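Local coordinates for nucleotide-binding protein, universal stress protein UspA family (Lactobacillus plantarum, PDB 3S3T), which probably binds ATP as a member of the universal stress protein family, although its precise role is unknown, at residues I8-D13 / A20-A25; L39-D44 / K96-D101; Q73-V78 / P84-E89. One frame throughout, in Å; residues are numbered along the deposited sequence.

Contact 1: I8-D13 / A20-A25; sequences ILVPVD and AAFTEA. With ATP (adenosine-5'-triphosphate), chain I.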
loop_
_atom_site.group_PDB
_atom_site.type_symbol
_atom_site.label_atom_id
_atom_site.label_comp_id
_atom_site.label_asym_id
_atom_site.label_seq_id
_atom_site.Cartn_x
_atom_site.Cartn_y
_atom_site.Cartn_z
ATOM N N ILE A 8 25.379 -2.911 5.452
ATOM C CA ILE A 8 24.117 -2.231 5.774
ATOM C C ILE A 8 23.999 -0.900 5.026
ATOM O O ILE A 8 24.982 -0.182 4.886
ATOM C CB ILE A 8 24.030 -1.954 7.306
ATOM C CG1 ILE A 8 24.174 -3.265 8.102
ATOM C CG2 ILE A 8 22.697 -1.234 7.723
ATOM C CD1 ILE A 8 24.324 -3.083 9.623
ATOM N N LEU A 9 22.782 -0.589 4.568
ATOM C CA LEU A 9 22.474 0.644 3.888
ATOM C C LEU A 9 21.459 1.389 4.734
ATOM O O LEU A 9 20.467 0.803 5.202
ATOM C CB LEU A 9 21.870 0.377 2.497
ATOM C CG LEU A 9 21.549 1.623 1.654
ATOM C CD1 LEU A 9 22.768 2.460 1.298
ATOM C CD2 LEU A 9 20.868 1.173 0.381
ATOM N N VAL A 10 21.741 2.657 4.994
ATOM C CA VAL A 10 20.802 3.519 5.679
ATOM C C VAL A 10 20.535 4.762 4.804
ATOM O O VAL A 10 21.295 5.709 4.810
ATOM C CB VAL A 10 21.203 3.867 7.124
ATOM C CG1 VAL A 10 22.593 4.521 7.237
ATOM C CG2 VAL A 10 20.100 4.732 7.742
ATOM N N PRO A 11 19.446 4.719 4.014
ATOM C CA PRO A 11 19.083 5.905 3.265
ATOM C C PRO A 11 18.573 6.973 4.235
ATOM O O PRO A 11 17.716 6.681 5.081
ATOM C CB PRO A 11 18.002 5.396 2.292
ATOM C CG PRO A 11 18.162 3.923 2.254
ATOM C CD PRO A 11 18.590 3.583 3.665
ATOM N N VAL A 12 19.094 8.191 4.123
ATOM C CA VAL A 12 18.571 9.295 4.910
ATOM C C VAL A 12 18.104 10.480 4.064
ATOM O O VAL A 12 18.731 10.829 3.067
ATOM C CB VAL A 12 19.655 9.832 5.885
ATOM C CG1 VAL A 12 19.946 8.827 6.979
ATOM C CG2 VAL A 12 20.919 10.163 5.110
ATOM N N ASP A 13 17.013 11.119 4.491
ATOM C CA ASP A 13 16.681 12.481 4.037
ATOM C C ASP A 13 17.126 13.409 5.151
ATOM O O ASP A 13 17.993 13.025 5.965
ATOM C CB ASP A 13 15.195 12.643 3.669
ATOM C CG ASP A 13 14.274 12.318 4.813
ATOM O OD1 ASP A 13 14.748 12.324 5.952
ATOM O OD2 ASP A 13 13.092 12.091 4.572
ATOM N N ALA A 20 17.269 9.421 13.314
ATOM C CA ALA A 20 17.060 8.375 14.312
ATOM C C ALA A 20 17.337 6.950 13.673
ATOM O O ALA A 20 17.885 6.042 14.315
ATOM C CB ALA A 20 15.669 8.462 14.826
ATOM N N ALA A 21 16.938 6.784 12.409
ATOM C CA ALA A 21 17.282 5.582 11.617
ATOM C C ALA A 21 18.800 5.388 11.500
ATOM O O ALA A 21 19.312 4.301 11.682
ATOM C CB ALA A 21 16.654 5.712 10.191
ATOM N N PHE A 22 19.510 6.448 11.138
ATOM C CA PHE A 22 20.940 6.378 11.036
ATOM C C PHE A 22 21.541 5.983 12.376
ATOM O O PHE A 22 22.419 5.116 12.447
ATOM C CB PHE A 22 21.524 7.688 10.552
ATOM C CG PHE A 22 22.998 7.726 10.634
ATOM C CD1 PHE A 22 23.633 8.356 11.706
ATOM C CD2 PHE A 22 23.764 7.064 9.688
ATOM C CE1 PHE A 22 25.020 8.361 11.805
ATOM C CE2 PHE A 22 25.177 7.074 9.794
ATOM C CZ PHE A 22 25.785 7.733 10.839
ATOM N N THR A 23 21.034 6.576 13.448
ATOM C CA THR A 23 21.573 6.284 14.795
ATOM C C THR A 23 21.466 4.812 15.131
ATOM O O THR A 23 22.414 4.240 15.673
ATOM C CB THR A 23 20.917 7.153 15.858
ATOM O OG1 THR A 23 21.216 8.511 15.541
ATOM C CG2 THR A 23 21.458 6.829 17.287
ATOM N N GLU A 24 20.334 4.196 14.771
ATOM C CA GLU A 24 20.144 2.755 14.974
ATOM C C GLU A 24 20.973 1.922 14.024
ATOM O O GLU A 24 21.481 0.857 14.426
ATOM C CB GLU A 24 18.679 2.369 14.891
ATOM C CG GLU A 24 18.382 0.906 15.183
ATOM C CD GLU A 24 18.907 0.439 16.521
ATOM O OE1 GLU A 24 19.128 -0.774 16.653
ATOM O OE2 GLU A 24 19.125 1.289 17.420
ATOM N N ALA A 25 21.157 2.392 12.785
ATOM C CA ALA A 25 22.020 1.692 11.827
ATOM C C ALA A 25 23.447 1.592 12.361
ATOM O O ALA A 25 24.089 0.551 12.232
ATOM C CB ALA A 25 21.996 2.376 10.421
HETATM P PG ATP I . 6.015 10.850 1.674
HETATM O O1G ATP I . 7.267 11.197 0.900
HETATM O O2G ATP I . 5.018 11.968 1.670
HETATM O O3G ATP I . 5.326 9.549 1.285
HETATM P PB ATP I . 7.617 11.188 4.109
HETATM O O1B ATP I . 7.115 11.581 5.469
HETATM O O2B ATP I . 8.476 12.154 3.366
HETATM O O3B ATP I . 6.346 10.741 3.250
HETATM P PA ATP I . 9.384 9.002 3.371
HETATM O O1A ATP I . 9.816 9.811 2.188
HETATM O O2A ATP I . 8.835 7.670 3.060
HETATM O O3A ATP I . 8.362 9.765 4.320
HETATM O "O5'" ATP I . 10.724 8.848 4.306
HETATM C "C5'" ATP I . 10.872 7.682 5.114
HETATM C "C4'" ATP I . 12.350 7.297 5.217
HETATM O "O4'" ATP I . 12.771 7.091 3.874
HETATM C "C3'" ATP I . 13.248 8.399 5.756
HETATM O "O3'" ATP I . 13.286 8.435 7.173
HETATM C "C2'" ATP I . 14.540 8.018 5.078
HETATM O "O2'" ATP I . 15.097 6.943 5.822
HETATM C "C1'" ATP I . 14.109 7.531 3.701
HETATM N N9 ATP I . 14.191 8.588 2.695
HETATM C C8 ATP I . 13.198 9.448 2.310
HETATM N N7 ATP I . 13.648 10.314 1.373
HETATM C C5 ATP I . 14.931 9.997 1.165
HETATM C C6 ATP I . 15.996 10.532 0.324
HETATM N N6 ATP I . 15.717 11.577 -0.482
HETATM N N1 ATP I . 17.239 9.936 0.379
HETATM C C2 ATP I . 17.454 8.898 1.203
HETATM N N3 ATP I . 16.545 8.376 2.039
HETATM C C4 ATP I . 15.292 8.883 2.038
#

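Contact 2: L39-D44 / K96-D101; sequences LYVVDD and KHTIED. With ATP (adenosine-5'-triphosphate), chain I; ATP (adenosine-5'-triphosphate), chain O.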
loop_
_atom_site.group_PDB
_atom_site.type_symbol
_atom_site.label_atom_id
_atom_site.label_comp_id
_atom_site.label_asym_id
_atom_site.label_seq_id
_atom_site.Cartn_x
_atom_site.Cartn_y
_atom_site.Cartn_z
ATOM N N LEU A 39 23.170 6.956 2.643
ATOM C CA LEU A 39 22.865 7.418 1.287
ATOM C C LEU A 39 21.805 8.514 1.346
ATOM O O LEU A 39 20.710 8.260 1.818
ATOM C CB LEU A 39 22.343 6.271 0.432
ATOM C CG LEU A 39 21.695 6.591 -0.932
ATOM C CD1 LEU A 39 22.719 7.264 -1.964
ATOM C CD2 LEU A 39 21.126 5.344 -1.498
ATOM N N TYR A 40 22.141 9.720 0.899
ATOM C CA TYR A 40 21.133 10.780 0.690
ATOM C C TYR A 40 20.849 10.936 -0.791
ATOM O O TYR A 40 21.770 11.160 -1.591
ATOM C CB TYR A 40 21.661 12.107 1.250
ATOM C CG TYR A 40 20.667 13.258 1.238
ATOM C CD1 TYR A 40 20.331 13.922 0.056
ATOM C CD2 TYR A 40 20.070 13.700 2.424
ATOM C CE1 TYR A 40 19.394 14.955 0.058
ATOM C CE2 TYR A 40 19.165 14.779 2.433
ATOM C CZ TYR A 40 18.828 15.376 1.282
ATOM O OH TYR A 40 17.939 16.410 1.350
ATOM N N VAL A 41 19.582 10.845 -1.178
ATOM C CA VAL A 41 19.218 11.076 -2.567
ATOM C C VAL A 41 18.620 12.457 -2.796
ATOM O O VAL A 41 17.587 12.805 -2.222
ATOM C CB VAL A 41 18.261 10.000 -3.108
ATOM C CG1 VAL A 41 18.123 10.151 -4.669
ATOM C CG2 VAL A 41 18.791 8.607 -2.793
ATOM N N VAL A 42 19.280 13.237 -3.661
ATOM C CA VAL A 42 18.777 14.552 -4.072
ATOM C C VAL A 42 17.715 14.336 -5.165
ATOM O O VAL A 42 18.024 13.908 -6.294
ATOM C CB VAL A 42 19.908 15.450 -4.628
ATOM C CG1 VAL A 42 19.366 16.787 -5.060
ATOM C CG2 VAL A 42 21.051 15.619 -3.649
ATOM N N ASP A 43 16.466 14.656 -4.859
ATOM C CA ASP A 43 15.390 14.398 -5.814
ATOM C C ASP A 43 15.486 15.402 -6.947
ATOM O O ASP A 43 15.259 16.590 -6.743
ATOM C CB ASP A 43 14.027 14.520 -5.133
ATOM C CG ASP A 43 12.882 14.060 -6.022
ATOM O OD1 ASP A 43 12.977 14.066 -7.260
ATOM O OD2 ASP A 43 11.873 13.672 -5.441
ATOM N N ASP A 44 15.783 14.910 -8.135
ATOM C CA ASP A 44 15.974 15.732 -9.303
ATOM C C ASP A 44 14.805 15.654 -10.295
ATOM O O ASP A 44 14.981 15.993 -11.453
ATOM C CB ASP A 44 17.300 15.370 -10.001
ATOM C CG ASP A 44 17.314 13.980 -10.605
ATOM O OD1 ASP A 44 16.307 13.235 -10.530
ATOM O OD2 ASP A 44 18.372 13.646 -11.194
ATOM N N LYS A 96 13.139 6.781 -3.951
ATOM C CA LYS A 96 12.771 5.362 -3.742
ATOM C C LYS A 96 13.350 4.409 -4.825
ATOM O O LYS A 96 13.806 3.298 -4.505
ATOM C CB LYS A 96 11.262 5.231 -3.562
ATOM C CG LYS A 96 10.388 5.452 -4.777
ATOM C CD LYS A 96 8.893 5.621 -4.349
ATOM C CE LYS A 96 7.998 5.870 -5.551
ATOM N NZ LYS A 96 6.620 6.322 -5.156
ATOM N N HIS A 97 13.404 4.885 -6.070
ATOM C CA HIS A 97 14.050 4.147 -7.152
ATOM C C HIS A 97 15.536 4.001 -6.925
ATOM O O HIS A 97 16.088 2.926 -7.143
ATOM C CB HIS A 97 13.870 4.835 -8.495
ATOM C CG HIS A 97 12.437 5.066 -8.883
ATOM N ND1 HIS A 97 12.087 5.764 -10.019
ATOM C CD2 HIS A 97 11.276 4.700 -8.295
ATOM C CE1 HIS A 97 10.769 5.825 -10.108
ATOM N NE2 HIS A 97 10.251 5.196 -9.071
ATOM N N THR A 98 16.174 5.097 -6.500
ATOM C CA THR A 98 17.605 5.123 -6.347
ATOM C C THR A 98 18.064 4.192 -5.234
ATOM O O THR A 98 19.115 3.562 -5.344
ATOM C CB THR A 98 18.108 6.578 -6.127
ATOM O OG1 THR A 98 17.696 7.393 -7.244
ATOM C CG2 THR A 98 19.641 6.625 -5.983
ATOM N N ILE A 99 17.302 4.153 -4.156
ATOM C CA ILE A 99 17.567 3.288 -3.021
ATOM C C ILE A 99 17.450 1.817 -3.454
ATOM O O ILE A 99 18.346 1.011 -3.213
ATOM C CB ILE A 99 16.581 3.601 -1.839
ATOM C CG1 ILE A 99 16.907 4.967 -1.199
ATOM C CG2 ILE A 99 16.654 2.463 -0.792
ATOM C CD1 ILE A 99 15.772 5.547 -0.339
ATOM N N GLU A 100 16.364 1.487 -4.137
ATOM C CA GLU A 100 16.200 0.136 -4.703
ATOM C C GLU A 100 17.396 -0.218 -5.596
ATOM O O GLU A 100 17.996 -1.317 -5.457
ATOM C CB GLU A 100 14.892 0.071 -5.524
ATOM C CG GLU A 100 14.679 -1.187 -6.313
ATOM C CD GLU A 100 13.440 -1.151 -7.193
ATOM O OE1 GLU A 100 12.877 -0.095 -7.451
ATOM O OE2 GLU A 100 13.055 -2.214 -7.661
ATOM N N ASP A 101 17.736 0.699 -6.505
ATOM C CA ASP A 101 18.761 0.433 -7.496
ATOM C C ASP A 101 20.096 0.256 -6.781
ATOM O O ASP A 101 20.927 -0.556 -7.190
ATOM C CB ASP A 101 18.849 1.567 -8.526
ATOM C CG ASP A 101 17.691 1.546 -9.511
ATOM O OD1 ASP A 101 16.925 0.548 -9.567
ATOM O OD2 ASP A 101 17.541 2.530 -10.236
HETATM P PG ATP I . 6.015 10.850 1.674
HETATM O O1G ATP I . 7.267 11.197 0.900
HETATM O O2G ATP I . 5.018 11.968 1.670
HETATM O O3G ATP I . 5.326 9.549 1.285
HETATM P PB ATP I . 7.617 11.188 4.109
HETATM O O1B ATP I . 7.115 11.581 5.469
HETATM O O2B ATP I . 8.476 12.154 3.366
HETATM O O3B ATP I . 6.346 10.741 3.250
HETATM P PA ATP I . 9.384 9.002 3.371
HETATM O O1A ATP I . 9.816 9.811 2.188
HETATM O O2A ATP I . 8.835 7.670 3.060
HETATM O O3A ATP I . 8.362 9.765 4.320
HETATM O "O5'" ATP I . 10.724 8.848 4.306
HETATM C "C5'" ATP I . 10.872 7.682 5.114
HETATM C "C4'" ATP I . 12.350 7.297 5.217
HETATM O "O4'" ATP I . 12.771 7.091 3.874
HETATM C "C3'" ATP I . 13.248 8.399 5.756
HETATM O "O3'" ATP I . 13.286 8.435 7.173
HETATM C "C2'" ATP I . 14.540 8.018 5.078
HETATM O "O2'" ATP I . 15.097 6.943 5.822
HETATM C "C1'" ATP I . 14.109 7.531 3.701
HETATM N N9 ATP I . 14.191 8.588 2.695
HETATM C C8 ATP I . 13.198 9.448 2.310
HETATM N N7 ATP I . 13.648 10.314 1.373
HETATM C C5 ATP I . 14.931 9.997 1.165
HETATM C C6 ATP I . 15.996 10.532 0.324
HETATM N N6 ATP I . 15.717 11.577 -0.482
HETATM N N1 ATP I . 17.239 9.936 0.379
HETATM C C2 ATP I . 17.454 8.898 1.203
HETATM N N3 ATP I . 16.545 8.376 2.039
HETATM C C4 ATP I . 15.292 8.883 2.038
HETATM P PG ATP O . 5.211 8.305 -7.585
HETATM O O1G ATP O . 4.992 9.805 -7.426
HETATM O O2G ATP O . 6.644 7.944 -7.859
HETATM O O3G ATP O . 4.524 7.454 -6.539
HETATM P PB ATP O . 3.848 8.521 -10.186
HETATM O O1B ATP O . 4.405 9.912 -10.329
HETATM O O2B ATP O . 4.184 7.726 -11.381
HETATM O O3B ATP O . 4.437 7.734 -8.904
HETATM P PA ATP O . 1.350 9.364 -9.028
HETATM O O1A ATP O . 0.700 8.484 -8.023
HETATM O O2A ATP O . 2.087 10.619 -8.564
HETATM O O3A ATP O . 2.271 8.415 -9.940
HETATM O "O5'" ATP O . 0.358 9.843 -10.167
HETATM C "C5'" ATP O . -0.907 9.182 -10.396
HETATM C "C4'" ATP O . -2.018 10.228 -10.637
HETATM O "O4'" ATP O . -2.158 11.063 -9.510
HETATM C "C3'" ATP O . -1.776 11.149 -11.816
HETATM O "O3'" ATP O . -2.097 10.527 -13.058
HETATM C "C2'" ATP O . -2.694 12.296 -11.449
HETATM O "O2'" ATP O . -4.062 11.967 -11.842
HETATM C "C1'" ATP O . -2.488 12.401 -9.910
HETATM N N9 ATP O . -1.399 13.327 -9.562
HETATM C C8 ATP O . -0.075 13.017 -9.396
HETATM N N7 ATP O . 0.662 14.122 -9.076
HETATM C C5 ATP O . -0.241 15.148 -9.100
HETATM C C6 ATP O . -0.202 16.604 -8.880
HETATM N N6 ATP O . 0.963 17.183 -8.626
HETATM N N1 ATP O . -1.333 17.322 -8.939
HETATM C C2 ATP O . -2.521 16.779 -9.242
HETATM N N3 ATP O . -2.632 15.458 -9.461
HETATM C C4 ATP O . -1.551 14.634 -9.418
#

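Contact 3: Q73-V78 / P84-E89; sequences QRQQFV and PNLKTE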
loop_
_atom_site.group_PDB
_atom_site.type_symbol
_atom_site.label_atom_id
_atom_site.label_comp_id
_atom_site.label_asym_id
_atom_site.label_seq_id
_atom_site.Cartn_x
_atom_site.Cartn_y
_atom_site.Cartn_z
ATOM N N GLN A 73 29.179 15.335 9.720
ATOM C CA GLN A 73 28.812 15.123 11.128
ATOM C C GLN A 73 28.622 13.650 11.442
ATOM O O GLN A 73 29.025 13.178 12.508
ATOM C CB GLN A 73 27.527 15.857 11.508
ATOM C CG GLN A 73 27.611 17.368 11.493
ATOM C CD GLN A 73 26.336 18.027 12.030
ATOM O OE1 GLN A 73 25.274 17.972 11.412
ATOM N NE2 GLN A 73 26.454 18.663 13.190
ATOM N N ARG A 74 28.005 12.909 10.525
ATOM C CA ARG A 74 27.800 11.492 10.780
ATOM C C ARG A 74 29.140 10.706 10.870
ATOM O O ARG A 74 29.273 9.849 11.725
ATOM C CB ARG A 74 26.842 10.876 9.757
ATOM C CG ARG A 74 25.393 11.335 9.954
ATOM C CD ARG A 74 24.474 10.729 8.951
ATOM N NE ARG A 74 23.112 11.268 9.057
ATOM C CZ ARG A 74 22.543 12.071 8.174
ATOM N NH1 ARG A 74 23.176 12.454 7.059
ATOM N NH2 ARG A 74 21.331 12.490 8.406
ATOM N N GLN A 75 30.100 11.016 9.995
ATOM C CA GLN A 75 31.432 10.376 10.011
ATOM C C GLN A 75 32.116 10.624 11.332
ATOM O O GLN A 75 32.820 9.751 11.836
ATOM C CB GLN A 75 32.349 10.941 8.931
ATOM C CG GLN A 75 32.016 10.525 7.534
ATOM C CD GLN A 75 32.660 9.216 7.135
ATOM O OE1 GLN A 75 33.295 8.530 7.953
ATOM N NE2 GLN A 75 32.497 8.852 5.861
ATOM N N GLN A 76 31.925 11.829 11.871
ATOM C CA GLN A 76 32.499 12.182 13.170
ATOM C C GLN A 76 31.863 11.332 14.277
ATOM O O GLN A 76 32.577 10.815 15.142
ATOM C CB GLN A 76 32.387 13.700 13.442
ATOM C CG GLN A 76 33.225 14.519 12.459
ATOM C CD GLN A 76 33.151 16.027 12.661
ATOM O OE1 GLN A 76 32.438 16.528 13.534
ATOM N NE2 GLN A 76 33.896 16.761 11.836
ATOM N N PHE A 77 30.546 11.153 14.229
ATOM C CA PHE A 77 29.844 10.384 15.262
ATOM C C PHE A 77 30.243 8.913 15.244
ATOM O O PHE A 77 30.511 8.326 16.296
ATOM C CB PHE A 77 28.323 10.526 15.107
ATOM C CG PHE A 77 27.540 9.533 15.926
ATOM C CD1 PHE A 77 27.053 8.381 15.352
ATOM C CD2 PHE A 77 27.322 9.750 17.286
ATOM C CE1 PHE A 77 26.333 7.458 16.112
ATOM C CE2 PHE A 77 26.627 8.829 18.068
ATOM C CZ PHE A 77 26.131 7.682 17.490
ATOM N N VAL A 78 30.278 8.311 14.051
ATOM C CA VAL A 78 30.696 6.896 13.925
ATOM C C VAL A 78 32.121 6.658 14.472
ATOM O O VAL A 78 32.391 5.586 15.008
ATOM C CB VAL A 78 30.543 6.371 12.483
ATOM C CG1 VAL A 78 31.161 4.975 12.324
ATOM C CG2 VAL A 78 29.046 6.356 12.124
ATOM N N PRO A 84 32.726 -0.469 12.410
ATOM C CA PRO A 84 33.967 -0.528 11.640
ATOM C C PRO A 84 34.199 0.634 10.695
ATOM O O PRO A 84 35.341 1.024 10.511
ATOM C CB PRO A 84 33.837 -1.816 10.825
ATOM C CG PRO A 84 32.639 -2.487 11.275
ATOM C CD PRO A 84 31.928 -1.698 12.293
ATOM N N ASN A 85 33.143 1.179 10.082
ATOM C CA ASN A 85 33.345 2.269 9.125
ATOM C C ASN A 85 32.059 2.999 8.740
ATOM O O ASN A 85 30.982 2.627 9.148
ATOM C CB ASN A 85 34.006 1.717 7.840
ATOM C CG ASN A 85 33.252 0.543 7.265
ATOM O OD1 ASN A 85 32.045 0.643 6.924
ATOM N ND2 ASN A 85 33.918 -0.604 7.216
ATOM N N LEU A 86 32.202 4.028 7.914
ATOM C CA LEU A 86 31.054 4.663 7.295
ATOM C C LEU A 86 31.509 5.165 5.935
ATOM O O LEU A 86 32.504 5.908 5.830
ATOM C CB LEU A 86 30.510 5.828 8.133
ATOM C CG LEU A 86 29.275 6.511 7.539
ATOM C CD1 LEU A 86 28.046 5.599 7.704
ATOM C CD2 LEU A 86 29.062 7.910 8.155
ATOM N N LYS A 87 30.804 4.678 4.920
ATOM C CA LYS A 87 30.820 5.266 3.600
ATOM C C LYS A 87 29.587 6.194 3.522
ATOM O O LYS A 87 28.521 5.850 4.010
ATOM C CB LYS A 87 30.741 4.168 2.537
ATOM C CG LYS A 87 30.754 4.649 1.077
ATOM C CD LYS A 87 30.304 3.557 0.103
ATOM C CE LYS A 87 30.979 3.730 -1.262
ATOM N NZ LYS A 87 30.330 2.942 -2.335
ATOM N N THR A 88 29.759 7.370 2.940
ATOM C CA THR A 88 28.670 8.305 2.721
ATOM C C THR A 88 28.519 8.549 1.221
ATOM O O THR A 88 29.522 8.647 0.475
ATOM C CB THR A 88 28.908 9.610 3.448
ATOM O OG1 THR A 88 30.102 10.255 2.953
ATOM C CG2 THR A 88 29.007 9.357 4.968
ATOM N N GLU A 89 27.279 8.656 0.773
ATOM C CA GLU A 89 27.007 8.824 -0.626
ATOM C C GLU A 89 25.856 9.798 -0.810
ATOM O O GLU A 89 24.815 9.682 -0.136
ATOM C CB GLU A 89 26.592 7.478 -1.202
ATOM C CG GLU A 89 26.460 7.477 -2.715
ATOM C CD GLU A 89 27.563 6.734 -3.420
ATOM O OE1 GLU A 89 28.071 5.709 -2.882
ATOM O OE2 GLU A 89 27.873 7.142 -4.563
#

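Contact 1: I8-D13 / A20-A25
A single valine, V10, takes most of the helix's contact, while the backbone immediately after it handles ATP. V10 faces A21, F22 and A25, one full turn of helix 16-32. Its CB lies 3.7 Å from the CB of A25, a direct meeting of two small side chains. With CG1 lodged between the backbone N and the carbonyl carbon (chi1 56°), that methyl reaches the edge of the F22 ring near its plane, 3.7 Å from CD2, and CG2 falls instead over the helix backbone, 3.8 Å from the CA of F22. V12 adds a looser touch, its CG1 4.1 Å from the CB of F22. The joint is made by apolar packing, and every touching residue is buried. The far end of F22 turns to helix 53-78, where R74 makes a cation-pi contact with its ring. Strand 8-11 and helix 20-25 run nearly antiparallel, at 166°, with their axes 8.5 Å apart.

Between and beyond the valines the chain meets the nucleotide. The carbonyl O of P11 accepts a hydrogen bond from the ribose O2' at 2.7 Å, and the CB of P11 comes to 3.3 Å from N3 of the base. On one face of the adenine the carbonyl O of V12 stands over C2 at 3.0 Å, and the CB of D13 lies over the N7 side of the same face. The carboxylate of D13 is held by S15 through OD1. This is the opening beta-alpha-beta unit of the Rossmann-like fold of the universal stress proteins, with the nucleotide bound at the C-terminal end of the first strand.

Contact 2: L39-D44 / K96-D101
V41 and T98 are the nearest pair of the two backbones, and their side chains meet by van der Waals contact. CG1 of V41 comes to 3.8 Å from the hydroxyl oxygen, T98 OG1, while its CG2 lies 3.9 Å from the methyl, T98 CG2, so both branches of the valine rest against the threonine. The hydroxyl bonds back to the carbonyl O of I94, just before helix 95-105. The apolar packing centres on I99, whose CG1 is touched by V41 CG2 and, farther back along the strand, by L39 CD2 at 4.2 Å. The outer methyl of I99, CD1, extends over the face of the adenine of the ATP in this subunit, 3.8 Å from N3.

Hydrogen bonds to that base come from the strand. The backbone N of V41 donates to N1 at 3.0 Å, the N-H pointing almost straight at it (164°), and the exocyclic N6 donates to V41 O at 2.8 Å, straighter still (173°). This pair reads the N1-N6 edge of adenine with backbone atoms alone.

Charged groups reach beyond the subunit. K96 has its CG between the backbone N and the carbonyl carbon (chi1 71°) and stays extended beyond it, carrying NZ to the gamma-phosphate of a second ATP: 2.8 Å to O3G, and a weak bond to O2G. That ATP is also held by S121, S129 and V41 of the third subunit, while K96 of the third subunit reaches the ATP bound here, a reciprocal exchange. D101 and E100 form salt bridges with R124 of the third subunit. The whole is an adenine pocket of the universal stress protein fold, roofed by a helix that also forms part of the subunit interface.

Contact 3: Q73-V78 / P84-E89
Q75 lies across L86 and T88, leaving helix 53-78 from its CB and running across to the other segment. CG is flanked by two methyls, CD2 of L86 at 4.0 Å and CG2 of T88 at 4.1 Å. A bend at chi2 (-87°) then turns the amide towards the other segment's backbone. CD stands 3.6 Å from the carbonyl O of L86, OE1 lies against the CB of L86 at 3.9 Å, and NE2 donates to L86 O at 2.9 Å. That bond is not straight (136°), and the donor sits well above the carbonyl plane, 54° out of it. NE2 also lies 3.6 Å from T88 CG2. With an alanine here, L86 O is likely to lose its side-chain amide donor, and the methyls of L86 and T88 their cover from CG and the amide.

L86 answers by putting CD2 under the helix, 3.8 Å from the backbone N of Q75 and close to the CB of R74. V78 packs one turn further on, its CG1 against N85 O.

Segment 73-78 closes helix 53-78, and P84-E89 leads into strand 87-93, one of the two outermost strands within this chain, beside 35-43. L86 and V78 both press on F22 of helix 16-32, and L86 also touches L36 of strand 35-43, placing the contact where two helices meet one margin of the sheet.

Contacts 1 and 2 lie on adjacent parallel strands, joined by probable hydrogen bonds from V12 N to L39 O (2.8 Å) and from L39 N to V10 O (3.1 Å). Their centres are about 14 Å apart, and together they grip one ATP: V12 and D13 cover one face of the adenine, I99 the other. Contact 3 lies farther from the nucleotide, the nearest atoms of the R74 side chain and an ATP being about 9 Å apart, yet it shares the core of contact 1, where F22 CZ meets R74 CB at 3.5 Å. It continues the sheet of contact 2 through a probable bond from Y40 N to E89 O (2.9 Å), with the two centres about 19 Å apart.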